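Ribokinase (Thermotoga maritima, PDB 1VM7) probably catalyses the magnesium-dependent transfer of a phosphoryl group from ATP to O-5 of D-ribose, giving D-ribose 5-phosphate. Local coordinates at residues W135-E149 with C158-P172. Sequence-based numbering, arbitrary orientation.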
loop_
_atom_site.group_PDB
_atom_site.type_symbol
_atom_site.label_atom_id
_atom_site.label_comp_id
_atom_site.label_asym_id
_atom_site.label_seq_id
_atom_site.Cartn_x
_atom_site.Cartn_y
_atom_site.Cartn_z
ATOM N N TRP A 135 19.482 -16.159 22.211
ATOM C CA TRP A 135 19.229 -17.511 22.713
ATOM C C TRP A 135 19.254 -17.588 24.235
ATOM O O TRP A 135 18.536 -18.383 24.844
ATOM C CB TRP A 135 20.283 -18.510 22.206
ATOM C CG TRP A 135 20.196 -18.760 20.766
ATOM C CD1 TRP A 135 21.099 -18.377 19.812
ATOM C CD2 TRP A 135 19.131 -19.432 20.077
ATOM N NE1 TRP A 135 20.661 -18.775 18.568
ATOM C CE2 TRP A 135 19.452 -19.412 18.702
ATOM C CE3 TRP A 135 17.932 -20.031 20.488
ATOM C CZ2 TRP A 135 18.622 -19.983 17.729
ATOM C CZ3 TRP A 135 17.107 -20.595 19.527
ATOM C CH2 TRP A 135 17.457 -20.571 18.162
ATOM N N ASN A 136 20.131 -16.808 24.856
ATOM C CA ASN A 136 20.191 -16.787 26.310
ATOM C C ASN A 136 18.846 -16.310 26.864
ATOM O O ASN A 136 18.260 -16.942 27.733
ATOM N N THR A 137 18.345 -15.209 26.337
ATOM C CA THR A 137 17.038 -14.705 26.744
ATOM C C THR A 137 15.914 -15.668 26.373
ATOM O O THR A 137 14.999 -15.872 27.153
ATOM C CB THR A 137 16.788 -13.360 26.107
ATOM O OG1 THR A 137 17.809 -12.472 26.564
ATOM C CG2 THR A 137 15.411 -12.811 26.464
ATOM N N LEU A 138 15.984 -16.259 25.184
ATOM C CA LEU A 138 14.945 -17.186 24.742
ATOM C C LEU A 138 14.859 -18.415 25.642
ATOM O O LEU A 138 13.785 -18.978 25.821
ATOM C CB LEU A 138 15.188 -17.641 23.306
ATOM C CG LEU A 138 14.042 -18.495 22.745
ATOM C CD1 LEU A 138 12.779 -17.653 22.613
ATOM C CD2 LEU A 138 14.409 -19.106 21.415
ATOM N N SER A 139 15.984 -18.822 26.217
ATOM C CA SER A 139 15.994 -19.978 27.104
ATOM C C SER A 139 15.287 -19.689 28.434
ATOM O O SER A 139 15.041 -20.601 29.225
ATOM C CB SER A 139 17.423 -20.455 27.339
ATOM O OG SER A 139 18.160 -19.514 28.098
ATOM N N GLU A 140 14.965 -18.420 28.685
ATOM C CA GLU A 140 14.153 -18.066 29.850
ATOM C C GLU A 140 12.666 -18.407 29.659
ATOM O O GLU A 140 11.902 -18.354 30.611
ATOM C CB GLU A 140 14.370 -16.593 30.240
ATOM C CG GLU A 140 15.786 -16.340 30.817
ATOM C CD GLU A 140 16.002 -14.919 31.323
ATOM O OE1 GLU A 140 15.572 -13.979 30.626
ATOM N N SER A 141 12.264 -18.760 28.437
ATOM C CA SER A 141 10.883 -19.153 28.138
ATOM C C SER A 141 10.675 -20.665 28.245
ATOM O O SER A 141 11.621 -21.436 28.141
ATOM C CB SER A 141 10.488 -18.687 26.722
ATOM O OG SER A 141 10.557 -17.271 26.603
ATOM N N ASP A 142 9.419 -21.068 28.446
ATOM C CA ASP A 142 9.034 -22.472 28.585
ATOM C C ASP A 142 8.140 -22.956 27.463
ATOM O O ASP A 142 8.088 -24.147 27.196
ATOM C CB ASP A 142 8.318 -22.721 29.916
ATOM C CG ASP A 142 9.102 -22.218 31.091
ATOM O OD1 ASP A 142 10.087 -22.865 31.489
ATOM O OD2 ASP A 142 8.739 -21.150 31.607
ATOM N N ILE A 143 7.452 -22.029 26.806
ATOM C CA ILE A 143 6.592 -22.334 25.668
ATOM C C ILE A 143 6.971 -21.429 24.489
ATOM O O ILE A 143 7.200 -20.235 24.654
ATOM C CB ILE A 143 5.094 -22.130 25.992
ATOM C CG1 ILE A 143 4.642 -23.035 27.143
ATOM C CG2 ILE A 143 4.240 -22.363 24.735
ATOM C CD1 ILE A 143 3.230 -22.718 27.668
ATOM N N LEU A 144 7.041 -22.018 23.307
ATOM C CA LEU A 144 7.476 -21.325 22.104
ATOM C C LEU A 144 6.469 -21.444 20.997
ATOM O O LEU A 144 6.117 -22.563 20.571
ATOM C CB LEU A 144 8.811 -21.893 21.600
ATOM C CG LEU A 144 9.360 -21.359 20.261
ATOM C CD1 LEU A 144 9.575 -19.890 20.342
ATOM C CD2 LEU A 144 10.672 -22.062 19.905
ATOM N N LEU A 145 6.007 -20.283 20.515
ATOM C CA LEU A 145 5.113 -20.250 19.356
ATOM C C LEU A 145 5.828 -19.804 18.087
ATOM O O LEU A 145 6.510 -18.780 18.055
ATOM C CB LEU A 145 3.908 -19.362 19.571
ATOM C CG LEU A 145 2.766 -20.033 20.319
ATOM C CD1 LEU A 145 3.249 -20.359 21.693
ATOM C CD2 LEU A 145 1.614 -19.083 20.393
ATOM N N LEU A 146 5.643 -20.606 17.051
ATOM C CA LEU A 146 6.270 -20.405 15.764
ATOM C C LEU A 146 5.197 -20.470 14.697
ATOM O O LEU A 146 4.166 -21.109 14.892
ATOM C CB LEU A 146 7.321 -21.491 15.521
ATOM C CG LEU A 146 8.504 -21.561 16.487
ATOM C CD1 LEU A 146 9.356 -22.833 16.310
ATOM C CD2 LEU A 146 9.365 -20.328 16.298
ATOM N N GLN A 147 5.443 -19.778 13.586
ATOM C CA GLN A 147 4.641 -19.918 12.374
ATOM C C GLN A 147 5.592 -20.022 11.190
ATOM O O GLN A 147 6.774 -20.378 11.348
ATOM C CB GLN A 147 3.647 -18.776 12.196
ATOM C CG GLN A 147 3.085 -18.199 13.487
ATOM C CD GLN A 147 4.071 -17.388 14.313
ATOM O OE1 GLN A 147 4.913 -16.665 13.775
ATOM N NE2 GLN A 147 3.933 -17.472 15.643
ATOM N N ASN A 148 5.104 -19.764 9.981
ATOM C CA ASN A 148 6.005 -19.872 8.835
ATOM C C ASN A 148 6.074 -18.588 8.022
ATOM O O ASN A 148 6.113 -18.663 6.812
ATOM C CB ASN A 148 5.593 -21.052 7.943
ATOM C CG ASN A 148 6.619 -21.381 6.870
ATOM O OD1 ASN A 148 7.817 -21.367 7.111
ATOM N ND2 ASN A 148 6.138 -21.723 5.692
ATOM N N GLU A 149 6.133 -17.437 8.700
ATOM C CA GLU A 149 6.191 -16.126 8.038
ATOM C C GLU A 149 7.521 -15.350 8.271
ATOM O O GLU A 149 7.579 -14.125 8.188
ATOM C CB GLU A 149 5.010 -15.312 8.500
ATOM C CG GLU A 149 3.687 -15.714 7.839
ATOM C CD GLU A 149 2.559 -14.750 8.201
ATOM O OE1 GLU A 149 2.658 -14.115 9.263
ATOM O OE2 GLU A 149 1.586 -14.613 7.423
ATOM N N CYS A 158 15.084 -22.294 16.003
ATOM C CA CYS A 158 14.360 -22.125 17.274
ATOM C C CYS A 158 13.730 -23.413 17.780
ATOM O O CYS A 158 13.860 -23.744 18.944
ATOM C CB CYS A 158 13.258 -21.079 17.122
ATOM S SG CYS A 158 13.906 -19.445 17.136
ATOM N N ALA A 159 13.015 -24.112 16.900
ATOM C CA ALA A 159 12.383 -25.381 17.253
ATOM C C ALA A 159 13.426 -26.428 17.648
ATOM O O ALA A 159 13.214 -27.220 18.585
ATOM C CB ALA A 159 11.519 -25.885 16.089
ATOM N N LYS A 160 14.562 -26.413 16.951
ATOM C CA LYS A 160 15.694 -27.283 17.288
ATOM C C LYS A 160 16.266 -26.985 18.670
ATOM O O LYS A 160 16.503 -27.903 19.463
ATOM C CB LYS A 160 16.833 -27.145 16.265
ATOM C CG LYS A 160 16.557 -27.732 14.906
ATOM C CD LYS A 160 17.828 -27.760 14.045
ATOM C CE LYS A 160 18.646 -28.973 14.341
ATOM N NZ LYS A 160 19.977 -28.910 13.669
ATOM N N ARG A 161 16.531 -25.714 18.941
ATOM C CA ARG A 161 17.257 -25.370 20.153
ATOM C C ARG A 161 16.382 -25.209 21.401
ATOM O O ARG A 161 16.894 -25.297 22.522
ATOM C CB ARG A 161 18.057 -24.090 19.952
ATOM C CG ARG A 161 19.127 -24.196 18.911
ATOM C CD ARG A 161 20.239 -23.243 19.283
ATOM N NE ARG A 161 20.962 -22.775 18.117
ATOM C CZ ARG A 161 22.009 -21.966 18.176
ATOM N NH1 ARG A 161 22.460 -21.525 19.359
ATOM N NH2 ARG A 161 22.598 -21.591 17.042
ATOM N N PHE A 162 15.089 -24.947 21.217
ATOM C CA PHE A 162 14.224 -24.659 22.350
ATOM C C PHE A 162 14.111 -25.824 23.308
ATOM O O PHE A 162 13.639 -26.902 22.972
ATOM C CB PHE A 162 12.825 -24.218 21.921
ATOM C CG PHE A 162 12.087 -23.439 22.990
ATOM C CD1 PHE A 162 12.614 -22.249 23.493
ATOM C CD2 PHE A 162 10.880 -23.891 23.491
ATOM C CE1 PHE A 162 11.951 -21.539 24.459
ATOM C CE2 PHE A 162 10.207 -23.182 24.456
ATOM C CZ PHE A 162 10.741 -22.002 24.934
ATOM N N ASN A 163 14.575 -25.588 24.524
ATOM C CA ASN A 163 14.223 -26.451 25.636
ATOM C C ASN A 163 12.918 -25.896 26.216
ATOM O O ASN A 163 12.907 -24.915 26.964
ATOM C CB ASN A 163 15.338 -26.521 26.673
ATOM C CG ASN A 163 15.177 -27.694 27.607
ATOM O OD1 ASN A 163 14.411 -28.621 27.323
ATOM N ND2 ASN A 163 15.887 -27.664 28.733
ATOM N N GLY A 164 11.822 -26.515 25.803
ATOM C CA GLY A 164 10.495 -26.143 26.222
ATOM C C GLY A 164 9.485 -26.693 25.239
ATOM O O GLY A 164 9.822 -27.492 24.365
ATOM N N ILE A 165 8.238 -26.274 25.395
ATOM C CA ILE A 165 7.167 -26.723 24.524
ATOM C C ILE A 165 7.214 -25.897 23.242
ATOM O O ILE A 165 7.203 -24.672 23.277
ATOM C CB ILE A 165 5.799 -26.646 25.238
ATOM C CG1 ILE A 165 5.792 -27.633 26.413
ATOM C CG2 ILE A 165 4.666 -26.946 24.282
ATOM C CD1 ILE A 165 4.801 -27.284 27.477
ATOM N N VAL A 166 7.337 -26.601 22.121
ATOM C CA VAL A 166 7.442 -26.000 20.806
ATOM C C VAL A 166 6.129 -26.260 20.058
ATOM O O VAL A 166 5.748 -27.423 19.830
ATOM C CB VAL A 166 8.642 -26.564 20.005
ATOM C CG1 VAL A 166 8.762 -25.892 18.621
ATOM C CG2 VAL A 166 9.929 -26.397 20.783
ATOM N N ILE A 167 5.455 -25.146 19.731
ATOM C CA ILE A 167 4.205 -25.106 18.992
ATOM C C ILE A 167 4.498 -24.457 17.641
ATOM O O ILE A 167 4.949 -23.318 17.597
ATOM C CB ILE A 167 3.152 -24.253 19.720
ATOM C CG1 ILE A 167 2.865 -24.847 21.110
ATOM C CG2 ILE A 167 1.896 -24.156 18.869
ATOM C CD1 ILE A 167 2.179 -23.918 22.119
ATOM N N PHE A 168 4.255 -25.199 16.552
ATOM C CA PHE A 168 4.515 -24.722 15.186
ATOM C C PHE A 168 3.217 -24.696 14.360
ATOM O O PHE A 168 2.566 -25.707 14.156
ATOM C CB PHE A 168 5.579 -25.588 14.517
ATOM C CG PHE A 168 5.797 -25.278 13.067
ATOM C CD1 PHE A 168 6.120 -24.010 12.656
ATOM C CD2 PHE A 168 5.681 -26.281 12.102
ATOM C CE1 PHE A 168 6.321 -23.735 11.326
ATOM C CE2 PHE A 168 5.889 -26.014 10.777
ATOM C CZ PHE A 168 6.203 -24.743 10.376
ATOM N N ASP A 169 2.838 -23.494 13.948
ATOM C CA ASP A 169 1.688 -23.264 13.105
ATOM C C ASP A 169 2.211 -23.224 11.663
ATOM O O ASP A 169 2.924 -22.289 11.248
ATOM C CB ASP A 169 1.051 -21.948 13.517
ATOM C CG ASP A 169 -0.339 -21.745 12.966
ATOM O OD1 ASP A 169 -0.986 -22.761 12.584
ATOM O OD2 ASP A 169 -0.781 -20.544 12.968
ATOM N N PRO A 170 1.909 -24.266 10.885
ATOM C CA PRO A 170 2.540 -24.381 9.576
ATOM C C PRO A 170 1.831 -23.475 8.552
ATOM O O PRO A 170 1.273 -23.941 7.573
ATOM C CB PRO A 170 2.393 -25.872 9.265
ATOM C CG PRO A 170 1.050 -26.233 9.927
ATOM C CD PRO A 170 0.977 -25.383 11.157
ATOM N N ALA A 171 1.891 -22.166 8.784
ATOM C CA ALA A 171 1.096 -21.208 8.032
ATOM C C ALA A 171 1.994 -20.083 7.478
ATOM O O ALA A 171 2.647 -19.386 8.243
ATOM C CB ALA A 171 0.027 -20.650 8.934
ATOM N N PRO A 172 2.097 -19.945 6.149
ATOM C CA PRO A 172 1.615 -20.873 5.121
ATOM C C PRO A 172 2.374 -22.176 5.154
ATOM O O PRO A 172 3.475 -22.239 5.688
ATOM C CB PRO A 172 1.961 -20.161 3.798
ATOM C CG PRO A 172 3.069 -19.206 4.155
ATOM C CD PRO A 172 2.741 -18.762 5.542
#
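Leu144 and Leu146 of strand 143-146 pair in parallel with Val166 and Phe168 of strand 165-168, the two strands of a beta-alpha-beta crossover whose connecting helix 152-161 packs on the same side as these four side chains; its two strands are neighbours inside the central sheet of the PfkB-family kinase fold. Five backbone bonds zip the strands, from Ile165 N to Asp142 O through Asp169 N to Leu146 O. The packing is tight under the helix end. Leu144 CB presses on one face of the Phe162 ring, 3.6 Å from its centroid, while Leu138 O and Ser141 CB meet the ring's edge. With CG beside the backbone N (chi1 -62°), Leu146 sends CD1 to Ala159 CB at 3.7 Å and CD2 to Cys158 CB. On the reverse face, Ile167 CD1 lies 3.7 Å from both Ile143 CG2 and Leu145 CD1, and helix 256-269 packs on Ile143 and Leu145. The solvent side is looser: exposed Arg161 lays its guanidinium flat on the Trp135 indole, planes 9° apart, CZ over the five-membered ring and CD over the six-membered one. Glu157 holds Arg161 NE in a salt bridge, while Cys158 SG sits obliquely to the indole. An alanine in place of Trp135 would probably leave the guanidinium without its stacking surface and open a gap beside Cys158. Beyond the strands, Glu149 belongs to the predicted substrate site, its OE1 hydrogen-bonded to Ser22 OG and backbone Lys53 N. Just before it, Asn148 N is hydrogen-bonded to Ala171 O, and Asn148 ND2 donates to Pro172 O at 2.7 Å, the acceptor lying close to the Asn148 amide plane.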